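Local coordinates for protein EmGH1 (Erythrobacter marinus, PDB 5Z87) that probably hydrolyses beta-glucosidic bonds, releasing glucose from the ends of short sugars, as a glycoside hydrolase of family 3, at residues Gln145-Ala150 / Leu625-Val630; Pro442-Val447 / Val477-Gly482; Val589-Cys594 / Pro658-Gly663; Leu598-Pro603 / His609-Ile614. All coordinates share one frame; numbering follows the deposited sequence.

Contact 1. Residues Gln145-Ala150 / Leu625-Val630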
# COMPACT_ATOMS: atom_id res chain seq x y z
N GLN A 145 25.59 -9.08 -3.91
CA GLN A 145 24.73 -8.07 -3.32
C GLN A 145 23.96 -8.64 -2.12
O GLN A 145 23.86 -9.86 -1.94
CB GLN A 145 23.78 -7.52 -4.38
CG GLN A 145 22.88 -6.36 -3.95
CD GLN A 145 23.66 -5.17 -3.39
OE1 GLN A 145 24.24 -5.24 -2.31
NE2 GLN A 145 23.63 -4.07 -4.12
N ALA A 146 23.45 -7.75 -1.27
CA ALA A 146 22.85 -8.18 -0.01
C ALA A 146 21.68 -9.15 -0.23
O ALA A 146 21.59 -10.20 0.42
CB ALA A 146 22.44 -6.96 0.81
N MET A 147 20.77 -8.83 -1.16
CA MET A 147 19.65 -9.74 -1.40
C MET A 147 20.12 -11.08 -1.97
O MET A 147 19.57 -12.13 -1.62
CB MET A 147 18.63 -9.10 -2.35
CG MET A 147 17.35 -9.95 -2.50
SD MET A 147 15.97 -8.93 -3.02
CE MET A 147 15.36 -8.29 -1.46
N ALA A 148 21.13 -11.06 -2.85
CA ALA A 148 21.71 -12.32 -3.31
C ALA A 148 22.21 -13.15 -2.14
O ALA A 148 21.89 -14.34 -2.02
CB ALA A 148 22.86 -12.04 -4.29
N MET A 149 22.98 -12.53 -1.25
CA MET A 149 23.54 -13.29 -0.13
C MET A 149 22.45 -13.80 0.79
O MET A 149 22.63 -14.83 1.45
CB MET A 149 24.53 -12.42 0.64
CG MET A 149 25.82 -12.10 -0.13
SD MET A 149 27.09 -11.51 1.00
CE MET A 149 26.65 -9.80 1.18
N ALA A 150 21.32 -13.09 0.86
CA ALA A 150 20.20 -13.57 1.67
C ALA A 150 19.66 -14.90 1.14
O ALA A 150 19.06 -15.67 1.90
CB ALA A 150 19.08 -12.53 1.72
N LEU A 625 14.66 -18.41 -2.13
CA LEU A 625 14.17 -17.03 -2.26
C LEU A 625 13.95 -16.41 -0.88
O LEU A 625 13.32 -17.05 -0.01
CB LEU A 625 12.88 -16.99 -3.08
CG LEU A 625 13.13 -17.12 -4.58
CD1 LEU A 625 11.81 -17.23 -5.32
CD2 LEU A 625 13.96 -15.93 -5.10
N PRO A 626 14.48 -15.22 -0.62
CA PRO A 626 14.20 -14.54 0.66
C PRO A 626 13.04 -13.55 0.57
O PRO A 626 12.80 -12.82 1.55
CB PRO A 626 15.51 -13.80 0.92
CG PRO A 626 15.95 -13.37 -0.49
CD PRO A 626 15.50 -14.50 -1.41
N VAL A 627 12.37 -13.50 -0.57
CA VAL A 627 11.16 -12.72 -0.78
C VAL A 627 10.14 -13.62 -1.46
O VAL A 627 10.48 -14.68 -2.01
CB VAL A 627 11.41 -11.48 -1.66
CG1 VAL A 627 12.21 -10.43 -0.93
CG2 VAL A 627 12.11 -11.90 -2.97
N THR A 628 8.88 -13.18 -1.45
CA THR A 628 7.86 -13.77 -2.29
C THR A 628 7.92 -13.09 -3.65
O THR A 628 8.11 -11.87 -3.72
CB THR A 628 6.47 -13.61 -1.67
OG1 THR A 628 6.39 -14.40 -0.48
CG2 THR A 628 5.36 -14.06 -2.63
N ILE A 629 7.77 -13.86 -4.72
CA ILE A 629 7.70 -13.27 -6.06
C ILE A 629 6.24 -13.29 -6.50
O ILE A 629 5.69 -14.37 -6.79
CB ILE A 629 8.60 -13.99 -7.07
CG1 ILE A 629 10.07 -13.98 -6.60
CG2 ILE A 629 8.43 -13.34 -8.43
CD1 ILE A 629 10.66 -12.57 -6.48
N VAL A 630 5.59 -12.12 -6.55
CA VAL A 630 4.20 -12.07 -7.00
C VAL A 630 4.17 -12.18 -8.52
O VAL A 630 5.16 -11.93 -9.21
CB VAL A 630 3.50 -10.79 -6.52
CG1 VAL A 630 3.50 -10.71 -4.99
CG2 VAL A 630 4.17 -9.56 -7.12
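M147 and A150, on one flank of the short helix 146-150, meet P626 and V627 where the TIM-barrel-like N-terminal domain of the family 3 hydrolase packs against a loop of its C-terminal domain. Along 145-150, Q145 comes first, at the N-cap of the helix. Its OE1 bends back to accept the N-H of A146 at 2.8 Å, in the carbonyl plane and on a lone pair, while its NE2 is held by E194 and the backbone of G451. M147 follows and reaches across. Its CG, anti to the backbone N (chi1 -173°), comes within 4.2 Å of P626 CG, and the long flexible thioether then runs on extended to a bend at chi3 that delivers CE to V627. One turn on, A150 presents a methyl group small enough for the proline ring to sit close against the helix; its CB lies 3.9 Å from P626 CB. P626 suits this buried place because its ring is rigid and apolar, and its backbone oxygen is hydrogen-bonded to the backbone of E199. V627, beta-branched and compact, meets the methionine side chain at about a right angle, the terminal CE of M147 touching CG1 of V627 at 3.8 Å.

Contact 2. Residues Pro442-Val447 / Val477-Gly482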
# COMPACT_ATOMS: atom_id res chain seq x y z
N PRO A 442 21.55 -9.04 -22.42
CA PRO A 442 22.12 -7.77 -21.96
C PRO A 442 23.05 -7.92 -20.76
O PRO A 442 23.92 -7.06 -20.56
CB PRO A 442 20.89 -6.92 -21.62
CG PRO A 442 19.81 -7.93 -21.33
CD PRO A 442 20.08 -9.07 -22.28
N ASN A 443 22.94 -8.99 -19.98
CA ASN A 443 23.78 -9.16 -18.80
C ASN A 443 24.78 -10.31 -18.95
O ASN A 443 25.20 -10.90 -17.95
CB ASN A 443 22.92 -9.36 -17.56
CG ASN A 443 22.12 -8.13 -17.22
OD1 ASN A 443 22.45 -7.03 -17.70
ND2 ASN A 443 21.05 -8.29 -16.44
N ALA A 444 25.20 -10.62 -20.18
CA ALA A 444 26.14 -11.71 -20.38
C ALA A 444 27.59 -11.24 -20.29
O ALA A 444 28.38 -11.79 -19.52
CB ALA A 444 25.90 -12.40 -21.73
N ALA A 445 27.94 -10.21 -21.06
CA ALA A 445 29.32 -9.77 -21.22
C ALA A 445 29.74 -8.74 -20.19
O ALA A 445 30.94 -8.55 -19.97
CB ALA A 445 29.51 -9.17 -22.62
N SER A 446 28.78 -8.07 -19.56
CA SER A 446 29.01 -7.08 -18.53
C SER A 446 29.02 -7.72 -17.14
O SER A 446 28.33 -8.71 -16.88
CB SER A 446 27.92 -6.00 -18.63
OG SER A 446 26.66 -6.56 -19.02
N VAL A 447 29.84 -7.15 -16.25
CA VAL A 447 29.81 -7.50 -14.84
C VAL A 447 28.71 -6.68 -14.16
O VAL A 447 28.56 -5.49 -14.43
CB VAL A 447 31.18 -7.26 -14.18
CG1 VAL A 447 31.15 -7.62 -12.71
CG2 VAL A 447 32.27 -8.05 -14.90
N VAL A 477 32.26 -21.57 -27.33
CA VAL A 477 31.33 -20.55 -26.84
C VAL A 477 31.30 -19.42 -27.85
O VAL A 477 32.36 -18.92 -28.27
CB VAL A 477 31.74 -20.03 -25.45
CG1 VAL A 477 31.24 -18.60 -25.23
CG2 VAL A 477 31.24 -20.96 -24.36
N GLU A 478 30.11 -19.02 -28.26
CA GLU A 478 29.93 -17.76 -28.97
C GLU A 478 29.06 -16.83 -28.14
O GLU A 478 28.32 -17.26 -27.26
CB GLU A 478 29.31 -17.96 -30.36
CG GLU A 478 29.61 -16.80 -31.30
CD GLU A 478 29.49 -17.17 -32.76
OE1 GLU A 478 29.74 -18.35 -33.10
OE2 GLU A 478 29.16 -16.28 -33.58
N TYR A 479 29.17 -15.54 -28.43
CA TYR A 479 28.49 -14.51 -27.67
C TYR A 479 27.71 -13.63 -28.62
O TYR A 479 28.20 -13.27 -29.69
CB TYR A 479 29.47 -13.65 -26.86
CG TYR A 479 28.91 -12.29 -26.48
CD1 TYR A 479 27.95 -12.16 -25.48
CD2 TYR A 479 29.34 -11.14 -27.12
CE1 TYR A 479 27.43 -10.92 -25.14
CE2 TYR A 479 28.83 -9.90 -26.78
CZ TYR A 479 27.88 -9.79 -25.79
OH TYR A 479 27.37 -8.55 -25.45
N ALA A 480 26.50 -13.28 -28.22
CA ALA A 480 25.69 -12.29 -28.90
C ALA A 480 25.09 -11.34 -27.86
O ALA A 480 24.74 -11.76 -26.76
CB ALA A 480 24.57 -12.95 -29.73
N GLN A 481 25.00 -10.07 -28.22
CA GLN A 481 24.36 -9.09 -27.34
C GLN A 481 22.92 -9.49 -27.02
O GLN A 481 22.49 -9.47 -25.86
CB GLN A 481 24.42 -7.70 -27.99
CG GLN A 481 23.76 -6.59 -27.20
CD GLN A 481 24.48 -6.27 -25.90
OE1 GLN A 481 25.67 -6.56 -25.74
NE2 GLN A 481 23.76 -5.66 -24.97
N GLY A 482 22.16 -9.89 -28.04
CA GLY A 482 20.76 -10.26 -27.85
C GLY A 482 19.87 -9.04 -27.86
O GLY A 482 19.13 -8.81 -28.82
O HOH W 1 24.27 -5.17 -22.22
O HOH W 2 26.12 -8.76 -22.83
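The Y479 ring packs against the methyl groups of A444 and A445, two small residues in the loop that follows strand 436-440. A444 CB comes to the ring edge, near its plane, 4.0 Å from Y479 CE1, whereas A445 CB approaches obliquely, 3.6 Å from Y479 CZ. Alanine suits both positions because a single methyl lets the broad ring come close to the loop. With CG anti to the backbone N (chi1 158°), the tyrosine sends its ring toward the loop, with its hydroxyl beside A445; a water lies 2.9 Å from Y479 OH and separately accepts the N-H of A445. The phenol thus adds a polar link to its apolar packing. L463 of helix 462-473 touches both Y479 and A445, extending the apolar patch.

Q481 makes the second approach. Its chain bends at chi2 (68°), bringing NE2 to 4.0 Å from P442 CA; this nitrogen donates to another water, whose further link to the carbonyl oxygen of P442 is doubtful. The amide oxygen OE1 accepts from the backbone N of G491, so the flexible glutamine ties its own loop together as well as facing P442. Strands 436-440 and 476-480 are parallel neighbours joined through helix 462-473, and the contact packs the loop opening this beta-alpha-beta crossover against its closing strand at the sheet edge.

Contact 3. Residues Val589-Cys594 / Pro658-Gly663; sequences VLAENC and PLYPFG
A single methyl group carries the whole helix side of this contact: A591 CB meets both L659 and Y660, two consecutive residues of the facing segment. Both belong to a classic beta bulge, in which L659 and Y660 together face I629, and this helps explain how neighbours in sequence can reach the same alanine. A591 CB lies 4.0 Å from L659 CD1 and nearly as close to CD2, so the leucine straddles the methyl with its forked end. L659 CG stands anti to the backbone N (chi1 -174°), which extends the branch toward the helix. It also passes over one face of the Y660 ring, with CG 3.7 Å above the plane and offset toward the rim.

The tyrosine approaches obliquely, its OH 3.5 Å from A591 CB. That hydroxyl is hydrogen-bonded to Q421 OE1, while NE2 of the same glutamine bonds to the carbonyl oxygens of A591 and C594. Tyrosine therefore suits the site twice over: its ring packs against L659, while its hydroxyl end touches A591 and joins the polar network at the helix end. Alanine keeps the helix surface low enough for both large groups to approach. Helix 588-593 lies with L590 on strands 527-533 and 574-580 and with V589 and N593 against helix 561-569, while A591 meets the loop preceding strand 671-678.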
# COMPACT_ATOMS: atom_id res chain seq x y z
N VAL A 589 6.50 -14.23 -18.43
CA VAL A 589 6.72 -14.79 -19.76
C VAL A 589 7.84 -15.82 -19.71
O VAL A 589 7.67 -16.97 -20.15
CB VAL A 589 7.01 -13.66 -20.76
CG1 VAL A 589 7.48 -14.23 -22.10
CG2 VAL A 589 5.75 -12.82 -20.94
N LEU A 590 8.97 -15.46 -19.10
CA LEU A 590 10.08 -16.40 -18.97
C LEU A 590 9.69 -17.61 -18.13
O LEU A 590 10.06 -18.75 -18.46
CB LEU A 590 11.28 -15.69 -18.37
CG LEU A 590 12.63 -16.41 -18.46
CD1 LEU A 590 13.09 -16.47 -19.92
CD2 LEU A 590 13.67 -15.71 -17.56
N ALA A 591 8.94 -17.40 -17.05
CA ALA A 591 8.56 -18.54 -16.22
C ALA A 591 7.63 -19.49 -16.97
O ALA A 591 7.70 -20.71 -16.78
CB ALA A 591 7.93 -18.06 -14.91
N GLU A 592 6.78 -18.95 -17.84
CA GLU A 592 5.88 -19.81 -18.61
C GLU A 592 6.62 -20.56 -19.72
O GLU A 592 6.31 -21.73 -20.00
CB GLU A 592 4.74 -18.97 -19.17
CG GLU A 592 3.75 -19.73 -20.05
CD GLU A 592 2.67 -18.82 -20.60
OE1 GLU A 592 2.05 -18.08 -19.80
OE2 GLU A 592 2.43 -18.84 -21.83
N ASN A 593 7.61 -19.94 -20.36
CA ASN A 593 8.13 -20.49 -21.62
C ASN A 593 9.51 -21.12 -21.54
O ASN A 593 9.84 -21.93 -22.42
CB ASN A 593 8.15 -19.40 -22.70
CG ASN A 593 6.76 -18.94 -23.07
OD1 ASN A 593 5.99 -19.69 -23.68
ND2 ASN A 593 6.42 -17.70 -22.71
N CYS A 594 10.32 -20.78 -20.54
CA CYS A 594 11.68 -21.29 -20.46
C CYS A 594 11.79 -22.29 -19.32
O CYS A 594 11.54 -21.93 -18.16
CB CYS A 594 12.68 -20.16 -20.26
SG CYS A 594 14.36 -20.74 -20.05
N PRO A 658 1.32 -16.73 -5.64
CA PRO A 658 2.63 -16.17 -5.99
C PRO A 658 3.23 -16.95 -7.15
O PRO A 658 2.90 -18.12 -7.38
CB PRO A 658 3.44 -16.33 -4.70
CG PRO A 658 2.70 -17.37 -3.90
CD PRO A 658 1.28 -17.25 -4.27
N LEU A 659 4.09 -16.28 -7.91
CA LEU A 659 4.84 -16.98 -8.94
C LEU A 659 5.81 -17.97 -8.31
O LEU A 659 5.88 -19.14 -8.71
CB LEU A 659 5.56 -15.97 -9.83
CG LEU A 659 6.27 -16.58 -11.05
CD1 LEU A 659 5.29 -17.31 -11.98
CD2 LEU A 659 7.04 -15.52 -11.83
N TYR A 660 6.56 -17.53 -7.30
CA TYR A 660 7.37 -18.39 -6.45
C TYR A 660 7.15 -17.95 -5.01
O TYR A 660 7.19 -16.74 -4.71
CB TYR A 660 8.87 -18.31 -6.81
CG TYR A 660 9.21 -18.47 -8.28
CD1 TYR A 660 9.24 -19.72 -8.89
CD2 TYR A 660 9.53 -17.36 -9.05
CE1 TYR A 660 9.56 -19.86 -10.24
CE2 TYR A 660 9.85 -17.49 -10.40
CZ TYR A 660 9.87 -18.74 -10.98
OH TYR A 660 10.20 -18.85 -12.31
N PRO A 661 6.93 -18.88 -4.09
CA PRO A 661 6.71 -18.49 -2.69
C PRO A 661 8.02 -18.22 -1.97
O PRO A 661 9.09 -18.67 -2.37
CB PRO A 661 6.00 -19.70 -2.10
CG PRO A 661 6.53 -20.85 -2.90
CD PRO A 661 6.73 -20.32 -4.30
N PHE A 662 7.90 -17.46 -0.88
CA PHE A 662 9.03 -17.25 0.01
C PHE A 662 9.66 -18.59 0.40
O PHE A 662 8.96 -19.55 0.73
CB PHE A 662 8.60 -16.50 1.28
CG PHE A 662 9.69 -16.40 2.33
CD1 PHE A 662 10.58 -15.33 2.32
CD2 PHE A 662 9.82 -17.37 3.32
CE1 PHE A 662 11.58 -15.24 3.27
CE2 PHE A 662 10.81 -17.27 4.27
CZ PHE A 662 11.70 -16.21 4.25
N GLY A 663 10.99 -18.65 0.35
CA GLY A 663 11.73 -19.85 0.70
C GLY A 663 11.89 -20.87 -0.41
O GLY A 663 12.43 -21.95 -0.15

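Contact 4. Residues Leu598-Pro603 / His609-Ile614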
# COMPACT_ATOMS: atom_id res chain seq x y z
N LEU A 598 17.87 -19.93 -13.52
CA LEU A 598 18.68 -19.60 -12.35
C LEU A 598 18.42 -18.15 -11.99
O LEU A 598 18.32 -17.29 -12.87
CB LEU A 598 20.17 -19.80 -12.64
CG LEU A 598 20.64 -21.23 -12.85
CD1 LEU A 598 22.14 -21.28 -13.04
CD2 LEU A 598 20.24 -22.06 -11.65
N ASP A 599 18.31 -17.86 -10.69
CA ASP A 599 18.17 -16.49 -10.23
C ASP A 599 19.43 -16.14 -9.45
O ASP A 599 19.66 -16.65 -8.35
CB ASP A 599 16.92 -16.29 -9.38
CG ASP A 599 16.48 -14.83 -9.34
OD1 ASP A 599 17.35 -13.93 -9.52
OD2 ASP A 599 15.27 -14.58 -9.13
N ALA A 600 20.26 -15.26 -10.03
CA ALA A 600 21.54 -14.95 -9.43
C ALA A 600 21.56 -13.59 -8.74
O ALA A 600 22.55 -13.26 -8.09
CB ALA A 600 22.65 -14.99 -10.50
N PHE A 601 20.47 -12.83 -8.87
CA PHE A 601 20.44 -11.46 -8.39
C PHE A 601 21.68 -10.72 -8.89
O PHE A 601 21.83 -10.54 -10.10
CB PHE A 601 20.26 -11.46 -6.86
CG PHE A 601 18.81 -11.67 -6.45
CD1 PHE A 601 17.92 -10.59 -6.44
CD2 PHE A 601 18.31 -12.93 -6.17
CE1 PHE A 601 16.59 -10.77 -6.09
CE2 PHE A 601 16.98 -13.13 -5.83
CZ PHE A 601 16.11 -12.04 -5.78
N TYR A 602 22.56 -10.28 -8.00
CA TYR A 602 23.87 -9.78 -8.43
C TYR A 602 24.88 -10.67 -7.73
O TYR A 602 24.99 -10.62 -6.50
CB TYR A 602 24.10 -8.32 -8.06
CG TYR A 602 23.29 -7.34 -8.90
CD1 TYR A 602 23.15 -7.52 -10.27
CD2 TYR A 602 22.65 -6.26 -8.31
CE1 TYR A 602 22.42 -6.62 -11.03
CE2 TYR A 602 21.94 -5.36 -9.06
CZ TYR A 602 21.81 -5.55 -10.43
OH TYR A 602 21.09 -4.66 -11.20
N PRO A 603 25.59 -11.54 -8.46
CA PRO A 603 26.33 -12.62 -7.80
C PRO A 603 27.77 -12.27 -7.42
O PRO A 603 28.56 -13.15 -7.08
CB PRO A 603 26.27 -13.75 -8.84
CG PRO A 603 26.23 -13.03 -10.13
CD PRO A 603 25.50 -11.74 -9.92
N HIS A 609 32.00 -17.44 -12.51
CA HIS A 609 32.48 -18.80 -12.26
C HIS A 609 31.45 -19.63 -11.52
O HIS A 609 31.26 -20.82 -11.82
CB HIS A 609 33.80 -18.77 -11.47
CG HIS A 609 34.94 -18.11 -12.20
ND1 HIS A 609 35.34 -18.49 -13.46
CD2 HIS A 609 35.77 -17.10 -11.83
CE1 HIS A 609 36.36 -17.74 -13.84
NE2 HIS A 609 36.64 -16.89 -12.87
N ALA A 610 30.77 -19.03 -10.53
CA ALA A 610 29.80 -19.80 -9.77
C ALA A 610 28.61 -20.19 -10.64
O ALA A 610 28.12 -21.32 -10.55
CB ALA A 610 29.35 -19.00 -8.54
N ILE A 611 28.16 -19.29 -11.52
CA ILE A 611 27.09 -19.63 -12.46
C ILE A 611 27.49 -20.81 -13.34
O ILE A 611 26.72 -21.76 -13.52
CB ILE A 611 26.73 -18.40 -13.31
CG1 ILE A 611 26.12 -17.31 -12.43
CG2 ILE A 611 25.81 -18.80 -14.46
CD1 ILE A 611 25.79 -16.04 -13.18
N ALA A 612 28.70 -20.75 -13.91
CA ALA A 612 29.15 -21.84 -14.77
C ALA A 612 29.22 -23.15 -14.00
O ALA A 612 28.82 -24.20 -14.50
CB ALA A 612 30.50 -21.49 -15.39
N SER A 613 29.71 -23.10 -12.76
CA SER A 613 29.81 -24.31 -11.96
C SER A 613 28.44 -24.92 -11.67
O SER A 613 28.30 -26.15 -11.58
CB SER A 613 30.55 -24.01 -10.65
OG SER A 613 31.89 -23.61 -10.91
N ILE A 614 27.41 -24.08 -11.51
CA ILE A 614 26.08 -24.61 -11.25
C ILE A 614 25.43 -25.08 -12.54
O ILE A 614 24.70 -26.08 -12.55
CB ILE A 614 25.23 -23.56 -10.52
CG1 ILE A 614 25.59 -23.53 -9.04
CG2 ILE A 614 23.73 -23.83 -10.67
CD1 ILE A 614 25.30 -22.20 -8.39
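Strand 596-601 runs into a short turn and returns as helix 607-615, whose 609-614 portion lies over the strand and the loop after it. The nearest CA atoms, those of A600 and I611, are 7.9 Å apart, a spacing bridged entirely by apolar side chains. L598 and I614 make the tighter of the packings: CG2 of I614 sits in the fork of the leucine, 3.8 Å from L598 CD1 and 4.0 Å from CD2, and the two side chains cross obliquely. I614 CG2 lies anti to the backbone N, which turns that methyl toward the strand. One helical turn earlier, I611 extends its long branch (chi2 177°) so that its CD1 reaches two partners, A600 CB at 4.3 Å and, at the same distance, CG of P603, a rigid ring in the turn. In the open alpha/beta sheet of the C-terminal domain, strand 596-601 lies between 418-422 and 574-580, and this helix packs on one face of it. Branched residues suit such a buried layer, and the small A600 lets the isoleucine tip lie near the strand. I611 also touches V578 of the adjacent strand. On the helix flank facing 403-416, S613 OG is hydrogen-bonded to R410 NH1.

How the contacts relate
Contacts 2, 3 and 4 lie in the C-terminal domain, whereas contact 1 joins that domain to the N-terminal one. Contacts 2 and 4 reach the same mixed sheet, through edge strand 476-480 and strand 596-601, with centres about 14 Å apart but no touch. In the chain, contact 2 closes before contact 3 opens, contact 4 is nested within contact 3, and contacts 1 and 3 interleave. Contacts 1 and 3, also about 14 Å apart between centres, meet directly through backbone bonds of 625-630 with 658-663. Contact 1 likewise touches contact 4, where 145-150 meets F601 and Y602. The domain interface thus reaches the end of strand 596-601 in the C-terminal sheet.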